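Local coordinates for protein type IV pilus biogenesis factor PilY1 (Pseudomonas aeruginosa, PDB 3HX6) that primes type IV pilus assembly and takes part in adhesion to host cells and in twitching motility, which seems to depend on its calcium binding and release, at residues Y267-D281 against I371-S383. The protein carries 3 engineered substitutions. Residues are numbered along the deposited sequence; the frame is centred on the assembly and turned at random.
Sequences YAYAGDLQGNLWRFD and IWDQQTKGEAAGS
Tyr-267 reaches with its hydroxyl into the loop after strand 367-373, joining two blades of the PilY1 beta-propeller: strands 267-272 and 276-281 are the middle pair of a four-stranded antiparallel blade, and 371-373 belongs to the next sheet. Tyr-267 OH accepts from Gly-378 N at 2.8 Å, a bent bond (134°) that arrives near the ring plane, and donates to a water. That water also accepts a hydrogen bond from Arg-279 NH2 and donates to the carbonyls of Gln-375 and Glu-379, so one molecule ties both strands to the loop. The tyrosine directly follows Asp-266, a ligand of the bound calcium ion, and Asn-259 of the calcium-binding loop bonds to Thr-376 O, which places the contact beside the metal site. Two residues on, Tyr-269 donates through OH to Asp-373 OD2 at 2.6 Å; the oxygen is met on its anti side, with ring and carboxylate planes 76° apart. Beyond the hairpin turn at 272-275, Arg-279 returns along the neighbouring strand. CG is anti to the backbone N (chi1 -165°) and the chain bends at chi3, which brings the guanidinium over one face of the Tyr-267 ring, tilted and offset toward the rim; Tyr-267 CE1 stands 3.4 Å above the centre of the Arg-279 guanidinium. NH1 serves two acceptors: a salt bridge to OD2 of Asp-373, and a nearly straight bond to Gln-375 O at 2.7 Å. Because OD2 thus accepts from both Tyr-269 and Arg-279, the carboxylate is probably held as an anion; its OD1 closes an Asx turn with Gln-375 N. Asp-281 adds a second carboxylate to the network and also bonds to Ser-309, while Arg-279 NH2 meets its OD2 on the syn side at 3.0 Å.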
loop_
_atom_site.group_PDB
_atom_site.type_symbol
_atom_site.label_atom_id
_atom_site.label_comp_id
_atom_site.label_asym_id
_atom_site.label_seq_id
_atom_site.Cartn_x
_atom_site.Cartn_y
_atom_site.Cartn_z
ATOM N N TYR A 267 6.789 27.411 -7.957
ATOM C CA TYR A 267 7.551 28.178 -6.973
ATOM C C TYR A 267 8.513 27.242 -6.261
ATOM O O TYR A 267 8.365 26.024 -6.309
ATOM C CB TYR A 267 6.644 28.763 -5.886
ATOM C CG TYR A 267 5.552 29.698 -6.343
ATOM C CD1 TYR A 267 5.842 30.994 -6.766
ATOM C CD2 TYR A 267 4.216 29.299 -6.301
ATOM C CE1 TYR A 267 4.829 31.873 -7.130
ATOM C CE2 TYR A 267 3.197 30.167 -6.661
ATOM C CZ TYR A 267 3.507 31.449 -7.073
ATOM O OH TYR A 267 2.493 32.297 -7.423
ATOM N N ALA A 268 9.480 27.830 -5.573
ATOM C CA ALA A 268 10.436 27.068 -4.792
ATOM C C ALA A 268 10.563 27.839 -3.490
ATOM O O ALA A 268 10.559 29.071 -3.492
ATOM C CB ALA A 268 11.795 26.994 -5.504
ATOM N N TYR A 269 10.635 27.114 -2.382
ATOM C CA TYR A 269 10.788 27.725 -1.069
ATOM C C TYR A 269 12.033 27.111 -0.445
ATOM O O TYR A 269 12.239 25.901 -0.522
ATOM C CB TYR A 269 9.588 27.422 -0.169
ATOM C CG TYR A 269 8.288 28.061 -0.597
ATOM C CD1 TYR A 269 7.491 27.483 -1.585
ATOM C CD2 TYR A 269 7.823 29.212 0.034
ATOM C CE1 TYR A 269 6.246 28.032 -1.925
ATOM C CE2 TYR A 269 6.589 29.772 -0.298
ATOM C CZ TYR A 269 5.803 29.174 -1.274
ATOM O OH TYR A 269 4.561 29.698 -1.570
ATOM N N ALA A 270 12.863 27.939 0.174
ATOM C CA ALA A 270 14.080 27.438 0.789
ATOM C C ALA A 270 14.591 28.374 1.874
ATOM O O ALA A 270 14.565 29.594 1.717
ATOM C CB ALA A 270 15.163 27.245 -0.292
ATOM N N GLY A 271 15.043 27.801 2.980
ATOM C CA GLY A 271 15.587 28.619 4.047
ATOM C C GLY A 271 17.083 28.723 3.822
ATOM O O GLY A 271 17.624 28.068 2.923
ATOM N N ASP A 272 17.761 29.557 4.603
ATOM C CA ASP A 272 19.202 29.688 4.459
ATOM C C ASP A 272 19.871 29.689 5.837
ATOM O O ASP A 272 19.189 29.624 6.864
ATOM C CB ASP A 272 19.551 30.952 3.658
ATOM C CG ASP A 272 19.185 32.240 4.380
ATOM O OD1 ASP A 272 19.185 33.302 3.710
ATOM O OD2 ASP A 272 18.908 32.203 5.601
ATOM N N LEU A 273 21.198 29.737 5.858
ATOM C CA LEU A 273 21.939 29.730 7.114
ATOM C C LEU A 273 21.620 30.941 7.972
ATOM O O LEU A 273 21.830 30.922 9.181
ATOM C CB LEU A 273 23.448 29.683 6.846
ATOM C CG LEU A 273 23.968 28.424 6.147
ATOM C CD1 LEU A 273 25.476 28.528 5.952
ATOM C CD2 LEU A 273 23.619 27.195 6.981
ATOM N N GLN A 274 21.105 31.993 7.344
ATOM C CA GLN A 274 20.769 33.216 8.065
ATOM C C GLN A 274 19.382 33.202 8.676
ATOM O O GLN A 274 18.999 34.139 9.379
ATOM C CB GLN A 274 20.904 34.422 7.142
ATOM C CG GLN A 274 22.323 34.950 7.053
ATOM C CD GLN A 274 22.456 36.076 6.061
ATOM O OE1 GLN A 274 21.468 36.713 5.692
ATOM N NE2 GLN A 274 23.685 36.345 5.628
ATOM N N GLY A 275 18.628 32.144 8.405
ATOM C CA GLY A 275 17.288 32.041 8.946
ATOM C C GLY A 275 16.218 32.644 8.062
ATOM O O GLY A 275 15.060 32.751 8.468
ATOM N N ASN A 276 16.587 33.051 6.853
ATOM C CA ASN A 276 15.604 33.625 5.944
ATOM C C ASN A 276 14.899 32.509 5.189
ATOM O O ASN A 276 15.543 31.572 4.728
ATOM C CB ASN A 276 16.281 34.544 4.929
ATOM C CG ASN A 276 17.060 35.653 5.586
ATOM O OD1 ASN A 276 16.482 36.543 6.211
ATOM N ND2 ASN A 276 18.385 35.604 5.459
ATOM N N LEU A 277 13.577 32.603 5.071
ATOM C CA LEU A 277 12.819 31.605 4.320
ATOM C C LEU A 277 12.495 32.309 3.005
ATOM O O LEU A 277 11.655 33.213 2.955
ATOM C CB LEU A 277 11.534 31.217 5.062
ATOM C CG LEU A 277 10.762 29.969 4.600
ATOM C CD1 LEU A 277 10.272 30.147 3.169
ATOM C CD2 LEU A 277 11.650 28.738 4.718
ATOM N N TRP A 278 13.173 31.901 1.942
ATOM C CA TRP A 278 12.980 32.528 0.643
ATOM C C TRP A 278 11.995 31.815 -0.262
ATOM O O TRP A 278 11.814 30.608 -0.160
ATOM C CB TRP A 278 14.309 32.596 -0.116
ATOM C CG TRP A 278 15.414 33.268 0.620
ATOM C CD1 TRP A 278 16.406 32.670 1.343
ATOM C CD2 TRP A 278 15.636 34.678 0.718
ATOM N NE1 TRP A 278 17.239 33.625 1.888
ATOM C CE2 TRP A 278 16.787 34.866 1.521
ATOM C CE3 TRP A 278 14.972 35.804 0.204
ATOM C CZ2 TRP A 278 17.291 36.137 1.824
ATOM C CZ3 TRP A 278 15.475 37.073 0.505
ATOM C CH2 TRP A 278 16.625 37.227 1.308
ATOM N N ARG A 279 11.342 32.578 -1.133
ATOM C CA ARG A 279 10.474 31.977 -2.129
ATOM C C ARG A 279 11.031 32.480 -3.450
ATOM O O ARG A 279 11.549 33.602 -3.535
ATOM C CB ARG A 279 9.011 32.394 -2.013
ATOM C CG ARG A 279 8.118 31.447 -2.831
ATOM C CD ARG A 279 6.675 31.913 -2.941
ATOM N NE ARG A 279 6.519 33.001 -3.899
ATOM C CZ ARG A 279 5.359 33.595 -4.159
ATOM N NH1 ARG A 279 4.256 33.204 -3.529
ATOM N NH2 ARG A 279 5.296 34.569 -5.056
ATOM N N PHE A 280 10.935 31.643 -4.471
ATOM C CA PHE A 280 11.426 31.977 -5.793
ATOM C C PHE A 280 10.290 31.716 -6.764
ATOM O O PHE A 280 9.595 30.709 -6.648
ATOM C CB PHE A 280 12.619 31.082 -6.149
ATOM C CG PHE A 280 13.768 31.172 -5.172
ATOM C CD1 PHE A 280 14.847 32.010 -5.422
ATOM C CD2 PHE A 280 13.764 30.414 -3.998
ATOM C CE1 PHE A 280 15.915 32.098 -4.519
ATOM C CE2 PHE A 280 14.823 30.492 -3.085
ATOM C CZ PHE A 280 15.903 31.337 -3.348
ATOM N N ASP A 281 10.084 32.638 -7.698
ATOM C CA ASP A 281 9.048 32.486 -8.705
ATOM C C ASP A 281 9.693 31.737 -9.858
ATOM O O ASP A 281 10.659 32.224 -10.451
ATOM C CB ASP A 281 8.565 33.848 -9.210
ATOM C CG ASP A 281 7.748 34.613 -8.177
ATOM O OD1 ASP A 281 7.405 35.784 -8.451
ATOM O OD2 ASP A 281 7.446 34.054 -7.101
ATOM N N ILE A 371 4.152 29.743 8.376
ATOM C CA ILE A 371 3.902 31.087 7.859
ATOM C C ILE A 371 2.932 31.120 6.678
ATOM O O ILE A 371 3.072 30.374 5.716
ATOM C CB ILE A 371 5.217 31.759 7.407
ATOM C CG1 ILE A 371 6.210 31.801 8.568
ATOM C CG2 ILE A 371 4.927 33.171 6.891
ATOM C CD1 ILE A 371 5.731 32.584 9.773
ATOM N N TRP A 372 1.959 32.016 6.742
ATOM C CA TRP A 372 0.976 32.122 5.676
ATOM C C TRP A 372 1.484 32.894 4.464
ATOM O O TRP A 372 1.794 34.075 4.564
ATOM C CB TRP A 372 -0.285 32.799 6.207
ATOM C CG TRP A 372 -1.463 32.754 5.280
ATOM C CD1 TRP A 372 -1.558 32.082 4.094
ATOM C CD2 TRP A 372 -2.744 33.354 5.503
ATOM N NE1 TRP A 372 -2.817 32.223 3.570
ATOM C CE2 TRP A 372 -3.568 32.997 4.414
ATOM C CE3 TRP A 372 -3.277 34.156 6.523
ATOM C CZ2 TRP A 372 -4.903 33.415 4.314
ATOM C CZ3 TRP A 372 -4.607 34.576 6.423
ATOM C CH2 TRP A 372 -5.402 34.202 5.325
ATOM N N ASP A 373 1.593 32.214 3.328
ATOM C CA ASP A 373 1.987 32.870 2.085
ATOM C C ASP A 373 0.633 33.045 1.396
ATOM O O ASP A 373 0.049 32.073 0.935
ATOM C CB ASP A 373 2.879 31.965 1.231
ATOM C CG ASP A 373 3.336 32.643 -0.048
ATOM O OD1 ASP A 373 2.799 33.730 -0.368
ATOM O OD2 ASP A 373 4.222 32.093 -0.739
ATOM N N GLN A 374 0.128 34.276 1.340
ATOM C CA GLN A 374 -1.182 34.525 0.739
ATOM C C GLN A 374 -1.158 34.844 -0.749
ATOM O O GLN A 374 -2.207 35.076 -1.352
ATOM C CB GLN A 374 -1.873 35.681 1.458
ATOM C CG GLN A 374 -1.800 35.622 2.963
ATOM C CD GLN A 374 -2.679 36.675 3.603
ATOM O OE1 GLN A 374 -2.394 37.159 4.693
ATOM N NE2 GLN A 374 -3.761 37.025 2.927
ATOM N N GLN A 375 0.028 34.848 -1.341
ATOM C CA GLN A 375 0.167 35.188 -2.757
ATOM C C GLN A 375 0.723 34.015 -3.549
ATOM O O GLN A 375 1.806 34.103 -4.112
ATOM C CB GLN A 375 1.105 36.386 -2.893
ATOM C CG GLN A 375 0.693 37.574 -2.040
ATOM C CD GLN A 375 1.696 38.708 -2.112
ATOM O OE1 GLN A 375 2.762 38.658 -1.492
ATOM N NE2 GLN A 375 1.370 39.730 -2.886
ATOM N N THR A 376 -0.037 32.926 -3.603
ATOM C CA THR A 376 0.404 31.714 -4.284
ATOM C C THR A 376 -0.408 31.370 -5.528
ATOM O O THR A 376 -0.411 30.227 -5.974
ATOM C CB THR A 376 0.333 30.517 -3.321
ATOM O OG1 THR A 376 -1.026 30.329 -2.907
ATOM C CG2 THR A 376 1.199 30.770 -2.083
ATOM N N LYS A 377 -1.088 32.358 -6.093
ATOM C CA LYS A 377 -1.895 32.122 -7.281
ATOM C C LYS A 377 -1.311 32.832 -8.495
ATOM O O LYS A 377 -2.036 33.235 -9.408
ATOM C CB LYS A 377 -3.332 32.584 -7.035
ATOM C CG LYS A 377 -4.386 31.634 -7.585
ATOM C CD LYS A 377 -5.677 31.729 -6.781
ATOM C CE LYS A 377 -6.321 33.103 -6.888
ATOM N NZ LYS A 377 -6.911 33.335 -8.236
ATOM N N GLY A 378 0.008 32.981 -8.501
ATOM C CA GLY A 378 0.669 33.620 -9.624
ATOM C C GLY A 378 0.632 35.137 -9.644
ATOM O O GLY A 378 1.003 35.742 -10.647
ATOM N N GLU A 379 0.183 35.760 -8.558
ATOM C CA GLU A 379 0.153 37.219 -8.500
ATOM C C GLU A 379 1.589 37.730 -8.612
ATOM O O GLU A 379 2.536 37.001 -8.311
ATOM C CB GLU A 379 -0.450 37.701 -7.173
ATOM C CG GLU A 379 -1.812 37.106 -6.851
ATOM C CD GLU A 379 -1.727 35.861 -5.988
ATOM O OE1 GLU A 379 -0.715 35.134 -6.076
ATOM O OE2 GLU A 379 -2.685 35.602 -5.231
ATOM N N ALA A 380 1.751 38.979 -9.042
ATOM C CA ALA A 380 3.081 39.562 -9.169
ATOM C C ALA A 380 3.826 39.447 -7.840
ATOM O O ALA A 380 5.027 39.192 -7.818
ATOM C CB ALA A 380 2.977 41.030 -9.592
ATOM N N ALA A 381 3.109 39.641 -6.736
ATOM C CA ALA A 381 3.704 39.548 -5.407
ATOM C C ALA A 381 5.018 40.317 -5.339
ATOM O O ALA A 381 6.070 39.736 -5.064
ATOM C CB ALA A 381 3.941 38.082 -5.041
ATOM N N GLY A 382 4.950 41.622 -5.583
ATOM C CA GLY A 382 6.143 42.450 -5.556
ATOM C C GLY A 382 6.740 42.558 -4.170
ATOM O O GLY A 382 7.888 42.974 -4.002
ATOM N N SER A 383 5.953 42.182 -3.169
ATOM C CA SER A 383 6.410 42.225 -1.789
ATOM C C SER A 383 5.590 41.246 -0.971
ATOM O O SER A 383 4.721 40.546 -1.496
ATOM C CB SER A 383 6.249 43.636 -1.216
ATOM O OG SER A 383 4.900 44.058 -1.305
HETATM O O HOH W 1 2.716 34.724 -6.638
HETATM O O HOH W 2 7.295 37.664 -6.658
HETATM O O HOH W 3 5.004 36.270 -9.677
#